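Local coordinates for protein sucrose 6(F)-phosphate phosphorylase (Thermoanaerobacterium thermosaccharolyticum DSM 571, PDB 6S9V) that belongs to the alpha-amylase family of carbohydrate-active enzymes, as a phosphorylase built around a TIM barrel, at residues Gly79-Ile84 against Ser201-Lys206; Phe112-Arg117 against Ile158-Glu163; Arg337-Ser342 against Ile360-Tyr365. All blocks are in the same frame, centred on the assembly; numbering follows the deposited sequence.

Contact 1: Gly79-Ile84 against Ser201-Lys206; sequences GTWYDI and SNFGVK
Trp81 and Phe203 lie flat against each other where two neighbouring helices of the barrel's outer layer come together: the first turn of helix 81-88 and the C-terminal end of helix 187-202. The five-membered ring of Trp81 and the phenyl ring form an offset stack, with centroids 4.3 Å apart and planes only 9° from parallel. Trp81 CB sits almost over the middle of the Phe203 ring as a CH-pi contact, 3.6 Å from its centroid, while Trp81 CD2 meets Phe203 CD2 at 3.5 Å. The phenyl ring is thus the bump, filling the angle between the Trp81 side chain and that of Tyr82. Phe203 chi1 of -64° puts CG anti to the carbonyl carbon, beside the backbone N; the ring edge meets the face of Tyr82 in a T-shaped pair, the planes at 83°, and Phe203 CE1 comes 4.2 Å from Tyr82 CE1. Over the centre of the other phenyl face stands Asn202 OD1.

Val205 fills the neighbouring hollow. Its CG2 lies at the edge of the indole, 4.3 Å from Trp81 CZ3, and also 4.3 Å from Ile84 CG2. Gly204, with positive phi, is the C-prime residue of a Schellman motif that ends helix 187-202 and brings Val205 back to this hollow. On the other segment, Thr80 and Asp83 form a capping box at the start of helix 81-88; the Thr80 N to Asp83 OD2 bond measures 2.9 Å. Leu95 of barrel strand 92-97 touches both Trp81 and Val205.

Polar bonding stays within each segment or leads elsewhere, as from Trp81 NE1 to Tyr71 O. Buried Phe203 O has no partner in the model. Offset stack, T-shaped pair, CH-pi and Val205 contacts together imply an interface held by aromatic and apolar groups.

Contact 2: Phe112-Arg117 against Ile158-Glu163; sequences FLKKGR and IEETGE
The Phe112 ring has Ile158 CD1 over one face, 4.2 Å from its nearest ring atom, Phe112 CE2; Ala122, Thr127, Glu165 and Val167 also touch this side chain. The motif is a β-hairpin loop, 158-163, between strands 153-157 and 164-168, closed by the bond from Ile158 N to Glu163 O and set against the C-terminal end of helix 107-115. All this belongs to the long excursion after barrel strand 92-97, the place of domain B in the alpha-amylase family.

Backbone bonds supply the polar link. Leu113 O accepts from Glu159 N at 2.8 Å with an N-H...O angle of 167°, and a CA-H of Ile158 leans on the same oxygen. Lys114 O takes Glu160 N at 3.1 Å, a more bent bond at 143°. Carbonyls near the end of the helix, where later turns are lacking as donors, therefore find N-H groups in the loop. Glu160 lays its aliphatic part over the second carbonyl, bringing CG to 3.0 Å from Lys114 O.

Two side-chain pairs lie alongside each other. Glu160 runs beside Lys115 and points the same way, its OE1 3.5 Å from Lys115 CG. Glu159 accompanies Lys114 similarly, but Lys114 NZ stays 4.8 Å from Glu159 OE1, so the opposite charges can attract each other only loosely across this exposed rim.

Ile158 makes the apolar contacts. Its chi2 of -54° places CD1 where it touches both the Phe112 ring and Leu113 CD2, the latter at 4.1 Å, and the two branched side chains cross at about a right angle. The other branch goes to the helix end: Gly116, at positive phi, has left the helix, yet its N still bonds to Phe112 O, and Ile158 CG2 lies 3.5 Å from Gly116 N.

Contact 3: Arg337-Ser342 against Ile360-Tyr365; sequences RGANLS and INCTYY
Asn340 and Asn361 face each other as the hydrogen-bonded pair of a small antiparallel sheet in which strand 340-343 is an outermost strand and strand 357-361 is central, with strand 312-313 beyond it. The backbone evidence is two bonds around this pair: Asn340 N to Asn361 O at 3.1 Å and Asn361 N to Asn340 O at 2.8 Å.

On the face bearing both asparagines a second, side-chain network runs across the strands. Asn340 carries CG between its backbone N and carbonyl carbon (chi1 64°), and its OD1 accepts from Asn361 ND2 at 3.0 Å. The two amide planes stand 56° apart, and the donor is tilted from the plane of the Asn340 side-chain carbonyl, although OD1 lies close to the plane of the Asn361 amide. Asn361 ND2 also donates to Ser342 OG at 3.0 Å, nearly straight at 169° and again close to its own amide plane. A water completes a ring: it accepts from Ser342 OG at 3.0 Å and donates to Asn361 OD1 at 2.8 Å. Asn340 ND2 turns elsewhere, to Gly412 O.

On the other face Leu341 and Ile360, a non-hydrogen-bonded pair, make apolar contact side by side and pack on Val331 of helix 324-336. Before the strand begins, Ala339 CB touches two neighbours, 3.7 Å from Ile360 CG2 and 3.6 Å from Cys362 CB. Gly338, the C-prime residue of a Schellman motif ending helix 324-336, turns the chain into this position.

Asn361 is therefore gripped at both polar atoms of its amide, ND2 by two acceptors and OD1 by the water, which implies a side chain fixed in rotation and a sheet pairing reinforced beyond its backbone bonds.

In the fold
From the N terminus, the chain first enters contact 1 at helix 81-88, passes barrel strand 92-97 and then makes the long excursion holding contact 2. Contact 2 closes a loop of 40 residues between its segments, entirely within the larger loop that contact 1 completes at 201-206, just before barrel strand 207-210. Contact 3 follows in series, after barrel strand 302-304 and before strand 388-392, closing a short loop. Contact 1 joins two helices packed around the barrel strands, contact 2 a helix to a hairpin, contact 3 two sheet strands. Contacts 1 and 3 lie on opposite sides of the chain's centre, their centres 33 Å apart; none touches another.

Contact 1: Gly79-Ile84 against Ser201-Lys206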
loop_
_atom_site.group_PDB
_atom_site.type_symbol
_atom_site.label_atom_id
_atom_site.label_comp_id
_atom_site.label_asym_id
_atom_site.label_seq_id
_atom_site.Cartn_x
_atom_site.Cartn_y
_atom_site.Cartn_z
ATOM N N GLY A 79 -21.246 4.861 -2.067
ATOM C CA GLY A 79 -22.038 4.097 -3.010
ATOM C C GLY A 79 -22.487 2.777 -2.389
ATOM O O GLY A 79 -22.781 2.708 -1.195
ATOM N N THR A 80 -22.529 1.744 -3.230
ATOM C CA THR A 80 -23.021 0.442 -2.821
ATOM C C THR A 80 -22.085 -0.639 -3.336
ATOM O O THR A 80 -21.226 -0.401 -4.189
ATOM C CB THR A 80 -24.433 0.164 -3.348
ATOM O OG1 THR A 80 -24.359 -0.107 -4.754
ATOM C CG2 THR A 80 -25.349 1.350 -3.099
ATOM N N TRP A 81 -22.269 -1.845 -2.804
ATOM C CA TRP A 81 -21.500 -2.988 -3.278
ATOM C C TRP A 81 -21.697 -3.214 -4.772
ATOM O O TRP A 81 -20.813 -3.763 -5.438
ATOM C CB TRP A 81 -21.898 -4.230 -2.491
ATOM C CG TRP A 81 -20.990 -4.558 -1.348
ATOM C CD1 TRP A 81 -21.330 -4.651 -0.034
ATOM C CD2 TRP A 81 -19.590 -4.840 -1.424
ATOM N NE1 TRP A 81 -20.232 -4.989 0.717
ATOM C CE2 TRP A 81 -19.147 -5.100 -0.113
ATOM C CE3 TRP A 81 -18.669 -4.893 -2.472
ATOM C CZ2 TRP A 81 -17.827 -5.418 0.175
ATOM C CZ3 TRP A 81 -17.360 -5.225 -2.191
ATOM C CH2 TRP A 81 -16.945 -5.464 -0.872
ATOM N N TYR A 82 -22.853 -2.825 -5.317
ATOM C CA TYR A 82 -23.083 -2.994 -6.753
ATOM C C TYR A 82 -22.237 -2.036 -7.586
ATOM O O TYR A 82 -21.914 -2.343 -8.740
ATOM C CB TYR A 82 -24.567 -2.843 -7.053
ATOM C CG TYR A 82 -25.339 -3.956 -6.401
ATOM C CD1 TYR A 82 -25.432 -5.203 -7.004
ATOM C CD2 TYR A 82 -25.928 -3.783 -5.157
ATOM C CE1 TYR A 82 -26.118 -6.235 -6.403
ATOM C CE2 TYR A 82 -26.615 -4.809 -4.548
ATOM C CZ TYR A 82 -26.706 -6.033 -5.174
ATOM O OH TYR A 82 -27.390 -7.059 -4.570
ATOM N N ASP A 83 -21.873 -0.875 -7.036
ATOM C CA ASP A 83 -20.901 -0.015 -7.710
ATOM C C ASP A 83 -19.557 -0.720 -7.860
ATOM O O ASP A 83 -18.870 -0.565 -8.883
ATOM C CB ASP A 83 -20.734 1.295 -6.940
ATOM C CG ASP A 83 -22.003 2.134 -6.930
ATOM O OD1 ASP A 83 -22.746 2.109 -7.936
ATOM O OD2 ASP A 83 -22.266 2.796 -5.909
ATOM N N ILE A 84 -19.149 -1.478 -6.836
ATOM C CA ILE A 84 -17.907 -2.248 -6.904
ATOM C C ILE A 84 -18.034 -3.368 -7.931
ATOM O O ILE A 84 -17.122 -3.622 -8.730
ATOM C CB ILE A 84 -17.559 -2.814 -5.513
ATOM C CG1 ILE A 84 -17.441 -1.698 -4.474
ATOM C CG2 ILE A 84 -16.275 -3.644 -5.564
ATOM C CD1 ILE A 84 -16.210 -0.884 -4.578
ATOM N N SER A 201 -15.727 -11.825 -2.584
ATOM C CA SER A 201 -15.806 -12.679 -3.763
ATOM C C SER A 201 -17.156 -12.544 -4.449
ATOM O O SER A 201 -17.249 -12.626 -5.681
ATOM C CB SER A 201 -15.560 -14.134 -3.358
ATOM O OG SER A 201 -15.701 -14.994 -4.466
ATOM N N ASN A 202 -18.221 -12.380 -3.662
ATOM C CA ASN A 202 -19.558 -12.263 -4.223
ATOM C C ASN A 202 -19.677 -11.065 -5.160
ATOM O O ASN A 202 -20.491 -11.083 -6.090
ATOM C CB ASN A 202 -20.576 -12.156 -3.085
ATOM C CG ASN A 202 -22.001 -12.086 -3.582
ATOM O OD1 ASN A 202 -22.597 -11.008 -3.646
ATOM N ND2 ASN A 202 -22.561 -13.236 -3.934
ATOM N N PHE A 203 -18.895 -10.012 -4.929
ATOM C CA PHE A 203 -18.984 -8.802 -5.738
ATOM C C PHE A 203 -17.785 -8.616 -6.663
ATOM O O PHE A 203 -17.532 -7.501 -7.127
ATOM C CB PHE A 203 -19.186 -7.593 -4.826
ATOM C CG PHE A 203 -20.483 -7.638 -4.068
ATOM C CD1 PHE A 203 -21.683 -7.409 -4.719
ATOM C CD2 PHE A 203 -20.506 -7.923 -2.713
ATOM C CE1 PHE A 203 -22.891 -7.463 -4.036
ATOM C CE2 PHE A 203 -21.706 -7.974 -2.018
ATOM C CZ PHE A 203 -22.899 -7.743 -2.681
ATOM N N GLY A 204 -17.046 -9.688 -6.947
ATOM C CA GLY A 204 -16.049 -9.661 -7.997
ATOM C C GLY A 204 -14.643 -9.285 -7.590
ATOM O O GLY A 204 -13.782 -9.166 -8.466
ATOM N N VAL A 205 -14.372 -9.155 -6.287
ATOM C CA VAL A 205 -13.053 -8.748 -5.813
ATOM C C VAL A 205 -12.081 -9.908 -5.953
ATOM O O VAL A 205 -12.363 -11.030 -5.517
ATOM C CB VAL A 205 -13.138 -8.276 -4.352
ATOM C CG1 VAL A 205 -11.751 -7.937 -3.811
ATOM C CG2 VAL A 205 -14.062 -7.091 -4.243
ATOM N N LYS A 206 -10.919 -9.641 -6.565
ATOM C CA LYS A 206 -9.966 -10.687 -6.895
ATOM C C LYS A 206 -8.670 -10.635 -6.100
ATOM O O LYS A 206 -7.995 -11.662 -5.983
ATOM C CB LYS A 206 -9.568 -10.560 -8.377
ATOM C CG LYS A 206 -10.578 -11.021 -9.401
ATOM C CD LYS A 206 -9.887 -11.163 -10.756
ATOM C CE LYS A 206 -10.872 -11.401 -11.885
ATOM N NZ LYS A 206 -11.782 -12.543 -11.620
#

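Contact 2: Phe112-Arg117 against Ile158-Glu163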
loop_
_atom_site.group_PDB
_atom_site.type_symbol
_atom_site.label_atom_id
_atom_site.label_comp_id
_atom_site.label_asym_id
_atom_site.label_seq_id
_atom_site.Cartn_x
_atom_site.Cartn_y
_atom_site.Cartn_z
ATOM N N PHE A 112 -19.948 -6.100 23.232
ATOM C CA PHE A 112 -18.999 -6.393 24.297
ATOM C C PHE A 112 -18.980 -5.292 25.346
ATOM O O PHE A 112 -18.953 -5.571 26.549
ATOM C CB PHE A 112 -17.601 -6.579 23.709
ATOM C CG PHE A 112 -16.520 -6.640 24.744
ATOM C CD1 PHE A 112 -16.412 -7.734 25.581
ATOM C CD2 PHE A 112 -15.632 -5.592 24.901
ATOM C CE1 PHE A 112 -15.433 -7.789 26.545
ATOM C CE2 PHE A 112 -14.645 -5.640 25.866
ATOM C CZ PHE A 112 -14.545 -6.743 26.687
ATOM N N LEU A 113 -18.989 -4.025 24.918
ATOM C CA LEU A 113 -18.983 -2.947 25.895
ATOM C C LEU A 113 -20.262 -2.932 26.714
ATOM O O LEU A 113 -20.259 -2.466 27.857
ATOM C CB LEU A 113 -18.787 -1.600 25.210
ATOM C CG LEU A 113 -17.389 -1.301 24.675
ATOM C CD1 LEU A 113 -17.347 0.144 24.202
ATOM C CD2 LEU A 113 -16.303 -1.556 25.717
ATOM N N LYS A 114 -21.363 -3.419 26.141
ATOM C CA LYS A 114 -22.618 -3.486 26.877
ATOM C C LYS A 114 -22.592 -4.619 27.895
ATOM O O LYS A 114 -22.938 -4.421 29.065
ATOM C CB LYS A 114 -23.778 -3.660 25.897
ATOM C CG LYS A 114 -25.159 -3.806 26.535
ATOM C CD LYS A 114 -26.185 -4.169 25.464
ATOM C CE LYS A 114 -27.540 -4.539 26.043
ATOM N NZ LYS A 114 -28.418 -3.343 26.198
ATOM N N LYS A 115 -22.184 -5.816 27.470
ATOM C CA LYS A 115 -22.341 -7.015 28.281
ATOM C C LYS A 115 -21.041 -7.559 28.859
ATOM O O LYS A 115 -21.091 -8.499 29.661
ATOM C CB LYS A 115 -23.029 -8.126 27.472
ATOM C CG LYS A 115 -24.421 -7.765 26.983
ATOM C CD LYS A 115 -25.005 -8.869 26.116
ATOM C CE LYS A 115 -26.359 -8.479 25.543
ATOM N NZ LYS A 115 -26.872 -9.487 24.572
ATOM N N GLY A 116 -19.890 -7.015 28.480
ATOM C CA GLY A 116 -18.643 -7.524 29.025
ATOM C C GLY A 116 -18.416 -8.962 28.602
ATOM O O GLY A 116 -18.602 -9.328 27.435
ATOM N N ARG A 117 -18.015 -9.804 29.559
ATOM C CA ARG A 117 -17.644 -11.175 29.227
ATOM C C ARG A 117 -18.840 -12.052 28.870
ATOM O O ARG A 117 -18.651 -13.101 28.246
ATOM C CB ARG A 117 -16.874 -11.811 30.387
ATOM C CG ARG A 117 -15.615 -11.054 30.816
ATOM C CD ARG A 117 -14.727 -10.669 29.631
ATOM N NE ARG A 117 -13.509 -9.977 30.055
ATOM C CZ ARG A 117 -12.303 -10.540 30.144
ATOM N NH1 ARG A 117 -12.123 -11.817 29.830
ATOM N NH2 ARG A 117 -11.270 -9.814 30.544
ATOM N N ILE A 158 -17.471 -1.059 30.896
ATOM C CA ILE A 158 -18.490 -2.061 30.603
ATOM C C ILE A 158 -19.800 -1.575 31.212
ATOM O O ILE A 158 -19.873 -1.298 32.412
ATOM C CB ILE A 158 -18.095 -3.439 31.145
ATOM C CG1 ILE A 158 -16.726 -3.857 30.606
ATOM C CG2 ILE A 158 -19.138 -4.475 30.764
ATOM C CD1 ILE A 158 -16.610 -3.820 29.079
ATOM N N GLU A 159 -20.835 -1.468 30.383
ATOM C CA GLU A 159 -22.061 -0.809 30.817
ATOM C C GLU A 159 -22.740 -1.597 31.928
ATOM O O GLU A 159 -23.090 -1.040 32.975
ATOM C CB GLU A 159 -22.997 -0.623 29.619
ATOM C CG GLU A 159 -24.164 0.327 29.861
ATOM C CD GLU A 159 -25.478 -0.387 30.128
ATOM O OE1 GLU A 159 -25.646 -1.535 29.666
ATOM O OE2 GLU A 159 -26.349 0.206 30.801
ATOM N N GLU A 160 -22.912 -2.902 31.730
ATOM C CA GLU A 160 -23.717 -3.687 32.655
ATOM C C GLU A 160 -23.024 -3.895 33.996
ATOM O O GLU A 160 -23.711 -4.112 35.001
ATOM C CB GLU A 160 -24.089 -5.022 32.006
ATOM C CG GLU A 160 -25.194 -4.863 30.956
ATOM C CD GLU A 160 -25.615 -6.171 30.315
ATOM O OE1 GLU A 160 -24.878 -7.171 30.449
ATOM O OE2 GLU A 160 -26.677 -6.192 29.657
ATOM N N THR A 161 -21.692 -3.820 34.047
ATOM C CA THR A 161 -20.964 -4.025 35.291
ATOM C C THR A 161 -20.359 -2.752 35.866
ATOM O O THR A 161 -20.000 -2.738 37.048
ATOM C CB THR A 161 -19.832 -5.045 35.092
ATOM O OG1 THR A 161 -18.881 -4.534 34.148
ATOM C CG2 THR A 161 -20.386 -6.360 34.581
ATOM N N GLY A 162 -20.230 -1.694 35.069
ATOM C CA GLY A 162 -19.548 -0.497 35.510
ATOM C C GLY A 162 -18.054 -0.651 35.663
ATOM O O GLY A 162 -17.386 0.307 36.068
ATOM N N GLU A 163 -17.508 -1.818 35.339
ATOM C CA GLU A 163 -16.090 -2.082 35.496
ATOM C C GLU A 163 -15.302 -1.502 34.329
ATOM O O GLU A 163 -15.808 -1.375 33.211
ATOM C CB GLU A 163 -15.855 -3.589 35.584
ATOM C CG GLU A 163 -16.328 -4.211 36.886
ATOM C CD GLU A 163 -16.366 -5.726 36.831
ATOM O OE1 GLU A 163 -15.978 -6.296 35.789
ATOM O OE2 GLU A 163 -16.791 -6.348 37.828
#

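Contact 3: Arg337-Ser342 against Ile360-Tyr365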
loop_
_atom_site.group_PDB
_atom_site.type_symbol
_atom_site.label_atom_id
_atom_site.label_comp_id
_atom_site.label_asym_id
_atom_site.label_seq_id
_atom_site.Cartn_x
_atom_site.Cartn_y
_atom_site.Cartn_z
ATOM N N ARG A 337 11.459 20.353 0.054
ATOM C CA ARG A 337 10.476 20.413 -1.016
ATOM C C ARG A 337 9.055 20.279 -0.493
ATOM O O ARG A 337 8.141 19.994 -1.278
ATOM C CB ARG A 337 10.774 19.339 -2.068
ATOM C CG ARG A 337 12.073 19.625 -2.805
ATOM C CD ARG A 337 12.569 18.483 -3.665
ATOM N NE ARG A 337 13.874 18.834 -4.212
ATOM C CZ ARG A 337 14.573 18.090 -5.060
ATOM N NH1 ARG A 337 14.106 16.920 -5.480
ATOM N NH2 ARG A 337 15.752 18.521 -5.486
ATOM N N GLY A 338 8.859 20.490 0.815
ATOM C CA GLY A 338 7.548 20.570 1.430
ATOM C C GLY A 338 7.132 19.368 2.257
ATOM O O GLY A 338 6.065 19.404 2.881
ATOM N N ALA A 339 7.935 18.314 2.299
ATOM C CA ALA A 339 7.540 17.103 3.003
ATOM C C ALA A 339 7.478 17.311 4.516
ATOM O O ALA A 339 8.153 18.180 5.079
ATOM C CB ALA A 339 8.524 15.980 2.689
ATOM N N ASN A 340 6.648 16.504 5.174
ATOM C CA ASN A 340 6.731 16.268 6.612
ATOM C C ASN A 340 6.996 14.781 6.833
ATOM O O ASN A 340 6.963 13.976 5.896
ATOM C CB ASN A 340 5.467 16.720 7.352
ATOM C CG ASN A 340 4.231 15.945 6.941
ATOM O OD1 ASN A 340 3.956 14.869 7.468
ATOM N ND2 ASN A 340 3.474 16.493 5.999
ATOM N N LEU A 341 7.313 14.422 8.070
ATOM C CA LEU A 341 7.838 13.096 8.356
ATOM C C LEU A 341 6.990 12.373 9.385
ATOM O O LEU A 341 6.523 12.973 10.359
ATOM C CB LEU A 341 9.276 13.162 8.871
ATOM C CG LEU A 341 10.267 13.914 7.987
ATOM C CD1 LEU A 341 11.627 13.923 8.668
ATOM C CD2 LEU A 341 10.339 13.293 6.612
ATOM N N SER A 342 6.781 11.085 9.145
ATOM C CA SER A 342 6.283 10.173 10.157
ATOM C C SER A 342 7.479 9.486 10.801
ATOM O O SER A 342 8.316 8.904 10.103
ATOM C CB SER A 342 5.335 9.146 9.543
ATOM O OG SER A 342 4.101 9.748 9.196
ATOM N N ILE A 360 8.383 9.404 4.530
ATOM C CA ILE A 360 8.393 10.774 4.029
ATOM C C ILE A 360 7.008 11.055 3.457
ATOM O O ILE A 360 6.624 10.483 2.429
ATOM C CB ILE A 360 9.473 10.970 2.957
ATOM C CG1 ILE A 360 10.854 10.600 3.494
ATOM C CG2 ILE A 360 9.462 12.409 2.450
ATOM C CD1 ILE A 360 11.905 10.447 2.390
ATOM N N ASN A 361 6.269 11.951 4.095
ATOM C CA ASN A 361 4.934 12.339 3.646
ATOM C C ASN A 361 5.072 13.516 2.684
ATOM O O ASN A 361 5.371 14.639 3.107
ATOM C CB ASN A 361 4.054 12.711 4.838
ATOM C CG ASN A 361 3.919 11.581 5.837
ATOM O OD1 ASN A 361 3.823 10.419 5.459
ATOM N ND2 ASN A 361 3.929 11.921 7.120
ATOM N N CYS A 362 4.815 13.264 1.400
ATOM C CA CYS A 362 5.134 14.177 0.306
ATOM C C CYS A 362 4.542 13.585 -0.961
ATOM O O CYS A 362 4.604 12.368 -1.140
ATOM C CB CYS A 362 6.661 14.325 0.155
ATOM S SG CYS A 362 7.270 15.676 -0.904
ATOM N N THR A 363 3.952 14.415 -1.831
ATOM C CA THR A 363 3.582 13.870 -3.141
ATOM C C THR A 363 4.861 13.541 -3.905
ATOM O O THR A 363 5.899 14.177 -3.714
ATOM C CB THR A 363 2.698 14.822 -3.957
ATOM O OG1 THR A 363 3.478 15.900 -4.493
ATOM C CG2 THR A 363 1.560 15.367 -3.103
ATOM N N TYR A 364 4.804 12.505 -4.744
ATOM C CA TYR A 364 6.032 12.080 -5.408
ATOM C C TYR A 364 6.512 13.137 -6.394
ATOM O O TYR A 364 7.719 13.379 -6.518
ATOM C CB TYR A 364 5.825 10.731 -6.089
ATOM C CG TYR A 364 7.090 9.911 -6.139
ATOM C CD1 TYR A 364 7.426 9.049 -5.099
ATOM C CD2 TYR A 364 7.960 10.015 -7.213
ATOM C CE1 TYR A 364 8.589 8.303 -5.139
ATOM C CE2 TYR A 364 9.118 9.282 -7.264
ATOM C CZ TYR A 364 9.435 8.424 -6.226
ATOM O OH TYR A 364 10.603 7.690 -6.291
ATOM N N TYR A 365 5.579 13.801 -7.077
ATOM C CA TYR A 365 5.927 14.889 -7.982
ATOM C C TYR A 365 6.600 16.033 -7.233
ATOM O O TYR A 365 7.623 16.561 -7.689
ATOM C CB TYR A 365 4.655 15.342 -8.697
ATOM C CG TYR A 365 4.812 16.431 -9.728
ATOM C CD1 TYR A 365 5.539 16.225 -10.896
ATOM C CD2 TYR A 365 4.182 17.653 -9.557
ATOM C CE1 TYR A 365 5.645 17.228 -11.858
ATOM C CE2 TYR A 365 4.284 18.652 -10.502
ATOM C CZ TYR A 365 5.020 18.443 -11.643
ATOM O OH TYR A 365 5.109 19.452 -12.576
HETATM O O HOH W 1 3.139 8.057 6.869
#